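Local atomic coordinates of putative endo-1,4-beta-xylanase (Bacteroides thetaiotaomicron VPI-5482, PDB entry 5MSX), a protein that probably hydrolyses arabinofuranosyl linkages in plant pectin as a calcium-binding family 43 glycoside hydrolase of a gut bacterium. Residues C[33-38]-C[275-280]; C[53-58]-C[62-67]. One frame throughout, in Å; residues are numbered along the deposited sequence.

Contact 1 of 2, residues C[33-38]-C[275-280]; sequences MIADAS and AYLEFG. With EDO (1,2-ethanediol), chain U.
Asp36, the predicted proton acceptor, is gripped at OD2 by Thr51 OG1 and by O2 of a 1,2-ethanediol, the latter at a separation of 2.5 Å between Asp36 OD2 and EDO O2, short enough for its exact length to be doubtful. The diol, probably from the crystallisation liquor, is also held by Arg286, and His260 lies against the Asp36 side chain. The other oxygen turns to a greasy neighbour: Asp36 OD1 rests 3.6 Å from Leu277 CD2, with the two side chains alongside each other and pointing the same way. Leu277 sets its CG between its own backbone N and carbonyl carbon (chi1 72°), and the same CD2 branch packs 4.0 Å from Ala35 CB. No hydrogen bond joins the two segments. Further along, Gly280 N donates to Glu278 OE2 at 2.8 Å, coming in 49° above the carboxylate plane, while Glu278 OE1 forms a salt bridge with Arg349. The chain turns a corner at Asp36, between strands 34-35 and 37-42, both paired with strand 45-52. Leu277 belongs to strand 272-278, the middle one of a three-stranded sheet, so the contact packs the first and last blades of the family's five-bladed beta-propeller together.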
ATOM      1  N   MET C  33      10.750 -23.208 -25.266  1.00 20.21           N
ATOM      2  CA  MET C  33       9.343 -23.249 -25.544  1.00 21.74           C
ATOM      3  C   MET C  33       8.615 -22.530 -24.414  1.00 22.25           C
ATOM      4  O   MET C  33       8.615 -22.999 -23.271  1.00 22.45           O
ATOM      5  CB  MET C  33       8.900 -24.708 -25.714  1.00 22.08           C
ATOM      6  CG  MET C  33       9.499 -25.290 -26.993  1.00 22.48           C
ATOM      7  SD  MET C  33       9.016 -26.976 -27.319  1.00 24.95           S
ATOM      8  CE  MET C  33       9.605 -27.204 -28.999  1.00 23.97           C
ATOM      9  N   ILE C  34       8.083 -21.345 -24.743  1.00 22.26           N
ATOM     10  CA  ILE C  34       7.333 -20.535 -23.820  1.00 21.49           C
ATOM     11  C   ILE C  34       6.041 -20.048 -24.476  1.00 20.39           C
ATOM     12  O   ILE C  34       5.970 -19.902 -25.714  1.00 19.79           O
ATOM     13  CB  ILE C  34       8.153 -19.350 -23.268  1.00 23.51           C
ATOM     14  CG1 ILE C  34       8.560 -18.356 -24.368  1.00 24.21           C
ATOM     15  CG2 ILE C  34       9.379 -19.865 -22.511  1.00 25.01           C
ATOM     16  CD1 ILE C  34       8.794 -16.955 -23.833  1.00 23.79           C
ATOM     17  N   ALA C  35       5.041 -19.837 -23.634  1.00 17.04           N
ATOM     18  CA  ALA C  35       3.746 -19.354 -24.033  1.00 17.20           C
ATOM     19  C   ALA C  35       3.183 -18.385 -22.979  1.00 16.73           C
ATOM     20  O   ALA C  35       3.705 -18.276 -21.864  1.00 16.03           O
ATOM     21  CB  ALA C  35       2.804 -20.529 -24.206  1.00 17.87           C
ATOM     22  N   ASP C  36       2.104 -17.710 -23.343  1.00 16.53           N
ATOM     23  CA  ASP C  36       1.327 -16.906 -22.422  1.00 17.49           C
ATOM     24  C   ASP C  36       2.216 -15.799 -21.802  1.00 17.16           C
ATOM     25  O   ASP C  36       2.112 -15.509 -20.607  1.00 17.52           O
ATOM     26  CB  ASP C  36       0.705 -17.761 -21.290  1.00 18.46           C
ATOM     27  CG  ASP C  36       0.057 -19.084 -21.775  1.00 19.74           C
ATOM     28  OD1 ASP C  36      -0.585 -19.122 -22.846  1.00 19.27           O
ATOM     29  OD2 ASP C  36       0.153 -20.067 -21.007  1.00 20.68           O
ATOM     30  N   ALA C  37       3.070 -15.195 -22.619  1.00 16.58           N
ATOM     31  CA  ALA C  37       4.156 -14.346 -22.130  1.00 16.00           C
ATOM     32  C   ALA C  37       3.682 -12.978 -21.660  1.00 16.20           C
ATOM     33  O   ALA C  37       2.753 -12.384 -22.236  1.00 17.01           O
ATOM     34  CB  ALA C  37       5.219 -14.182 -23.201  1.00 15.81           C
ATOM     35  N   SER C  38       4.319 -12.498 -20.595  1.00 16.56           N
ATOM     36  CA  SER C  38       4.115 -11.170 -20.052  1.00 16.39           C
ATOM     37  C   SER C  38       5.455 -10.527 -20.085  1.00 17.37           C
ATOM     38  O   SER C  38       6.352 -10.957 -19.385  1.00 17.34           O
ATOM     39  CB  SER C  38       3.594 -11.241 -18.612  1.00 17.07           C
ATOM     40  OG  SER C  38       2.267 -11.733 -18.604  1.00 16.72           O
ATOM     41  N   ALA C 275       3.285  -9.438 -28.367  1.00 15.72           N
ATOM     42  CA  ALA C 275       3.934 -10.737 -28.230  1.00 15.75           C
ATOM     43  C   ALA C 275       2.861 -11.765 -28.252  1.00 16.67           C
ATOM     44  O   ALA C 275       1.796 -11.546 -27.672  1.00 18.25           O
ATOM     45  CB  ALA C 275       4.660 -10.823 -26.928  1.00 15.83           C
ATOM     46  N   TYR C 276       3.128 -12.900 -28.895  1.00 16.56           N
ATOM     47  CA  TYR C 276       2.121 -13.957 -29.010  1.00 17.02           C
ATOM     48  C   TYR C 276       2.756 -15.348 -29.057  1.00 15.87           C
ATOM     49  O   TYR C 276       3.871 -15.530 -29.518  1.00 14.19           O
ATOM     50  CB  TYR C 276       1.254 -13.739 -30.242  1.00 16.79           C
ATOM     51  CG  TYR C 276       2.046 -13.702 -31.537  1.00 18.01           C
ATOM     52  CD1 TYR C 276       2.705 -12.544 -31.937  1.00 18.05           C
ATOM     53  CD2 TYR C 276       2.147 -14.826 -32.361  1.00 17.95           C
ATOM     54  CE1 TYR C 276       3.435 -12.513 -33.123  1.00 18.57           C
ATOM     55  CE2 TYR C 276       2.887 -14.794 -33.533  1.00 18.51           C
ATOM     56  CZ  TYR C 276       3.522 -13.637 -33.913  1.00 18.18           C
ATOM     57  OH  TYR C 276       4.254 -13.590 -35.095  1.00 19.49           O
ATOM     58  N   LEU C 277       2.018 -16.327 -28.576  1.00 15.38           N
ATOM     59  CA  LEU C 277       2.419 -17.713 -28.781  1.00 15.59           C
ATOM     60  C   LEU C 277       2.022 -18.123 -30.193  1.00 16.20           C
ATOM     61  O   LEU C 277       1.138 -17.492 -30.802  1.00 14.66           O
ATOM     62  CB  LEU C 277       1.791 -18.627 -27.711  1.00 15.89           C
ATOM     63  CG  LEU C 277       0.294 -18.899 -27.815  1.00 16.18           C
ATOM     64  CD1 LEU C 277      -0.057 -19.948 -28.877  1.00 16.59           C
ATOM     65  CD2 LEU C 277      -0.254 -19.340 -26.444  1.00 16.81           C
ATOM     66  N   GLU C 278       2.654 -19.208 -30.680  1.00 16.25           N
ATOM     67  CA  GLU C 278       2.400 -19.752 -31.997  1.00 16.21           C
ATOM     68  C   GLU C 278       2.251 -21.268 -31.835  1.00 15.83           C
ATOM     69  O   GLU C 278       2.843 -21.853 -30.918  1.00 15.87           O
ATOM     70  CB  GLU C 278       3.519 -19.360 -32.980  1.00 17.40           C
ATOM     71  CG  GLU C 278       3.151 -19.464 -34.480  1.00 17.85           C
ATOM     72  CD  GLU C 278       3.495 -20.826 -35.124  1.00 18.46           C
ATOM     73  OE1 GLU C 278       3.095 -21.033 -36.317  1.00 17.94           O
ATOM     74  OE2 GLU C 278       4.174 -21.686 -34.456  1.00 18.01           O
ATOM     75  N   PHE C 279       1.378 -21.865 -32.647  1.00 15.15           N
ATOM     76  CA  PHE C 279       1.028 -23.313 -32.570  1.00 16.70           C
ATOM     77  C   PHE C 279       2.233 -24.263 -32.375  1.00 16.04           C
ATOM     78  O   PHE C 279       2.161 -25.234 -31.620  1.00 15.90           O
ATOM     79  CB  PHE C 279       0.205 -23.728 -33.813  1.00 17.82           C
ATOM     80  CG  PHE C 279      -0.180 -25.189 -33.825  1.00 18.97           C
ATOM     81  CD1 PHE C 279      -1.213 -25.657 -33.012  1.00 18.78           C
ATOM     82  CD2 PHE C 279       0.498 -26.095 -34.641  1.00 20.25           C
ATOM     83  CE1 PHE C 279      -1.567 -26.990 -33.021  1.00 20.91           C
ATOM     84  CE2 PHE C 279       0.149 -27.440 -34.649  1.00 21.64           C
ATOM     85  CZ  PHE C 279      -0.887 -27.889 -33.844  1.00 21.23           C
ATOM     86  N   GLY C 280       3.337 -23.959 -33.045  1.00 16.52           N
ATOM     87  CA  GLY C 280       4.578 -24.656 -32.852  1.00 17.24           C
ATOM     88  C   GLY C 280       4.509 -26.115 -33.256  1.00 18.43           C
ATOM     89  O   GLY C 280       4.041 -26.444 -34.364  1.00 18.14           O
TER
HETATM   90  C1  EDO U 503      -2.845 -23.407 -20.925  1.00 38.88           C
HETATM   91  O1  EDO U 503      -3.513 -22.400 -21.701  1.00 36.51           O
HETATM   92  C2  EDO U 503      -1.435 -22.979 -20.601  1.00 35.25           C
HETATM   93  O2  EDO U 503      -0.930 -22.208 -21.678  1.00 32.19           O

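Contact 2 of 2, residues C[53-58]-C[62-67]; sequences DGYGQG and SGPPVV. With EDO (1,2-ethanediol), chain B.
The loop between strands 45-52 and 67-70 of the first propeller blade folds back on itself here, laying the backbone of Ser62 and Gly63 over the ring of Tyr55. Gly63 CA makes a CH-pi contact, 3.7 Å from the centroid of the Tyr55 ring and 18° off its normal, displaced toward the rim so that Tyr55 CE1 is the nearest atom at 3.5 Å. Ser62 O lies over the same face, 3.9 Å from Tyr55 CG. A beta carbon modelled on Gly63 would fall 3.1 Å from Tyr55 CE1, a tight approach. With CG roughly opposite its carbonyl carbon (chi1 -89°), Tyr55 reaches on to Pro64, whose CD sits 3.7 Å from Tyr55 OH, the two side chains crossing at about a right angle. Asp53 O meets the ring edge in plane. The Tyr55 hydroxyl is hydrogen-bonded to Thr400, and Arg398 makes a cation-pi contact with the ring. Replacing Tyr55 by an alanine removes ring and hydroxyl, and would probably leave a gap beside Gly63 CA and Pro64 CD and cost Thr400 OG1 this hydrogen bond and Arg398 its cation-pi partner. Ser62 OG donates to Gly63 O at 2.6 Å, in the carbonyl plane on a lone pair. This is a compact interstrand loop of a GH43 propeller blade, packed against the F5/8 type C domain, with Tyr55, Pro64 and Gly54 all taking part.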
ATOM      1  N   ASP C  53       6.940 -24.388 -21.533  1.00 22.24           N
ATOM      2  CA  ASP C  53       6.321 -25.484 -22.312  1.00 22.01           C
ATOM      3  C   ASP C  53       7.431 -26.560 -22.492  1.00 21.57           C
ATOM      4  O   ASP C  53       8.496 -26.448 -21.916  1.00 20.16           O
ATOM      5  CB  ASP C  53       5.890 -24.920 -23.708  1.00 22.47           C
ATOM      6  CG  ASP C  53       4.369 -24.736 -23.888  1.00 24.35           C
ATOM      7  OD1 ASP C  53       3.583 -24.635 -22.892  1.00 23.47           O
ATOM      8  OD2 ASP C  53       3.949 -24.676 -25.090  1.00 23.95           O
ATOM      9  N   GLY C  54       7.200 -27.571 -23.326  1.00 22.10           N
ATOM     10  CA  GLY C  54       8.252 -28.514 -23.715  1.00 22.78           C
ATOM     11  C   GLY C  54       8.503 -29.617 -22.676  1.00 24.13           C
ATOM     12  O   GLY C  54       9.530 -30.285 -22.756  1.00 23.62           O
ATOM     13  N   TYR C  55       7.566 -29.827 -21.735  1.00 24.02           N
ATOM     14  CA  TYR C  55       7.693 -30.873 -20.714  1.00 26.77           C
ATOM     15  C   TYR C  55       7.030 -32.236 -21.066  1.00 31.01           C
ATOM     16  O   TYR C  55       7.066 -33.169 -20.261  1.00 31.77           O
ATOM     17  CB  TYR C  55       7.320 -30.331 -19.310  1.00 25.71           C
ATOM     18  CG  TYR C  55       8.553 -29.751 -18.634  1.00 27.08           C
ATOM     19  CD1 TYR C  55       9.187 -28.632 -19.162  1.00 27.26           C
ATOM     20  CD2 TYR C  55       9.139 -30.373 -17.508  1.00 29.62           C
ATOM     21  CE1 TYR C  55      10.342 -28.119 -18.591  1.00 27.84           C
ATOM     22  CE2 TYR C  55      10.295 -29.865 -16.920  1.00 28.10           C
ATOM     23  CZ  TYR C  55      10.888 -28.732 -17.460  1.00 28.70           C
ATOM     24  OH  TYR C  55      12.020 -28.195 -16.915  1.00 28.34           O
ATOM     25  N   GLY C  56       6.455 -32.367 -22.258  1.00 31.77           N
ATOM     26  CA  GLY C  56       6.129 -33.679 -22.786  1.00 31.13           C
ATOM     27  C   GLY C  56       4.852 -34.344 -22.307  1.00 33.13           C
ATOM     28  O   GLY C  56       4.566 -35.447 -22.757  1.00 36.21           O
ATOM     29  N   GLN C  57       4.051 -33.700 -21.454  1.00 30.08           N
ATOM     30  CA  GLN C  57       2.818 -34.310 -20.968  1.00 29.99           C
ATOM     31  C   GLN C  57       1.574 -33.477 -21.260  1.00 29.02           C
ATOM     32  O   GLN C  57       0.565 -33.550 -20.544  1.00 28.97           O
ATOM     33  CB  GLN C  57       2.960 -34.666 -19.482  1.00 32.83           C
ATOM     34  CG  GLN C  57       4.027 -35.741 -19.254  1.00 35.12           C
ATOM     35  CD  GLN C  57       4.052 -36.245 -17.825  1.00 39.19           C
ATOM     36  OE1 GLN C  57       3.013 -36.615 -17.274  1.00 43.32           O
ATOM     37  NE2 GLN C  57       5.233 -36.237 -17.205  1.00 38.22           N
ATOM     38  N   GLY C  58       1.608 -32.746 -22.374  1.00 28.23           N
ATOM     39  CA  GLY C  58       0.569 -31.777 -22.697  1.00 27.48           C
ATOM     40  C   GLY C  58       0.311 -30.843 -21.514  1.00 27.06           C
ATOM     41  O   GLY C  58       1.243 -30.406 -20.806  1.00 24.70           O
ATOM     42  N   SER C  62       3.831 -28.629 -16.485  1.00 26.04           N
ATOM     43  CA  SER C  62       4.475 -27.514 -17.170  1.00 26.78           C
ATOM     44  C   SER C  62       5.906 -27.515 -16.721  1.00 25.55           C
ATOM     45  O   SER C  62       6.265 -28.274 -15.845  1.00 27.54           O
ATOM     46  CB  SER C  62       3.807 -26.189 -16.781  1.00 26.17           C
ATOM     47  OG  SER C  62       4.187 -25.811 -15.449  1.00 26.70           O
ATOM     48  N   GLY C  63       6.722 -26.653 -17.288  1.00 25.95           N
ATOM     49  CA  GLY C  63       7.992 -26.317 -16.649  1.00 25.65           C
ATOM     50  C   GLY C  63       7.791 -25.451 -15.398  1.00 23.67           C
ATOM     51  O   GLY C  63       6.680 -25.088 -15.041  1.00 20.81           O
ATOM     52  N   PRO C  64       8.877 -25.121 -14.724  1.00 26.21           N
ATOM     53  CA  PRO C  64       8.799 -24.305 -13.525  1.00 30.12           C
ATOM     54  C   PRO C  64       8.716 -22.801 -13.846  1.00 32.84           C
ATOM     55  O   PRO C  64       9.032 -22.421 -14.983  1.00 34.42           O
ATOM     56  CB  PRO C  64      10.132 -24.611 -12.832  1.00 29.26           C
ATOM     57  CG  PRO C  64      11.070 -24.855 -13.966  1.00 29.17           C
ATOM     58  CD  PRO C  64      10.249 -25.582 -14.990  1.00 28.27           C
ATOM     59  N   PRO C  65       8.364 -21.954 -12.841  1.00 33.26           N
ATOM     60  CA  PRO C  65       8.471 -20.463 -12.922  1.00 32.55           C
ATOM     61  C   PRO C  65       9.879 -19.940 -13.081  1.00 32.15           C
ATOM     62  O   PRO C  65      10.676 -19.986 -12.120  1.00 31.28           O
ATOM     63  CB  PRO C  65       7.896 -19.967 -11.580  1.00 32.21           C
ATOM     64  CG  PRO C  65       7.909 -21.157 -10.686  1.00 32.19           C
ATOM     65  CD  PRO C  65       7.780 -22.380 -11.557  1.00 32.91           C
ATOM     66  N   VAL C  66      10.187 -19.441 -14.282  1.00 28.17           N
ATOM     67  CA  VAL C  66      11.441 -18.730 -14.521  1.00 26.14           C
ATOM     68  C   VAL C  66      11.126 -17.386 -15.184  1.00 25.65           C
ATOM     69  O   VAL C  66      10.079 -17.226 -15.839  1.00 23.12           O
ATOM     70  CB  VAL C  66      12.481 -19.572 -15.324  1.00 26.52           C
ATOM     71  CG1 VAL C  66      12.729 -20.921 -14.632  1.00 26.47           C
ATOM     72  CG2 VAL C  66      12.055 -19.801 -16.763  1.00 25.85           C
ATOM     73  N   VAL C  67      12.008 -16.410 -14.958  1.00 24.21           N
ATOM     74  CA  VAL C  67      11.901 -15.115 -15.608  1.00 23.58           C
ATOM     75  C   VAL C  67      13.132 -14.904 -16.455  1.00 21.92           C
ATOM     76  O   VAL C  67      14.236 -14.962 -15.952  1.00 25.16           O
ATOM     77  CB  VAL C  67      11.709 -13.940 -14.608  1.00 24.55           C
ATOM     78  CG1 VAL C  67      12.910 -13.756 -13.669  1.00 25.65           C
ATOM     79  CG2 VAL C  67      11.446 -12.655 -15.376  1.00 24.13           C
TER
HETATM   80  C1  EDO B 505       3.663 -33.552 -26.944  1.00 35.95           C
HETATM   81  O1  EDO B 505       5.048 -33.330 -26.652  1.00 36.70           O
HETATM   82  C2  EDO B 505       2.836 -33.501 -25.664  1.00 35.67           C
HETATM   83  O2  EDO B 505       3.446 -32.678 -24.657  1.00 32.62           O

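How the contacts relate
From the N terminus, the chain passes through 33-38, returns along strand 45-52 and enters the loop where 53-58 and 62-67 meet before strand 67-70. Contact 2 therefore closes a short local loop of the first blade. Contact 1 closes a far longer one, since 275-280 follows only after the three middle blades and the start of the last, and contact 2 falls wholly within it. Their centres lie about 12 Å apart, and they touch directly: Met33 O and Asp53 N are 2.8 Å apart, probably hydrogen-bonded, and Met33 SD packs on Gly54. One contact thus joins first blade to last near the predicted active site; the other closes up a first-blade loop that also packs on the C-terminal domain.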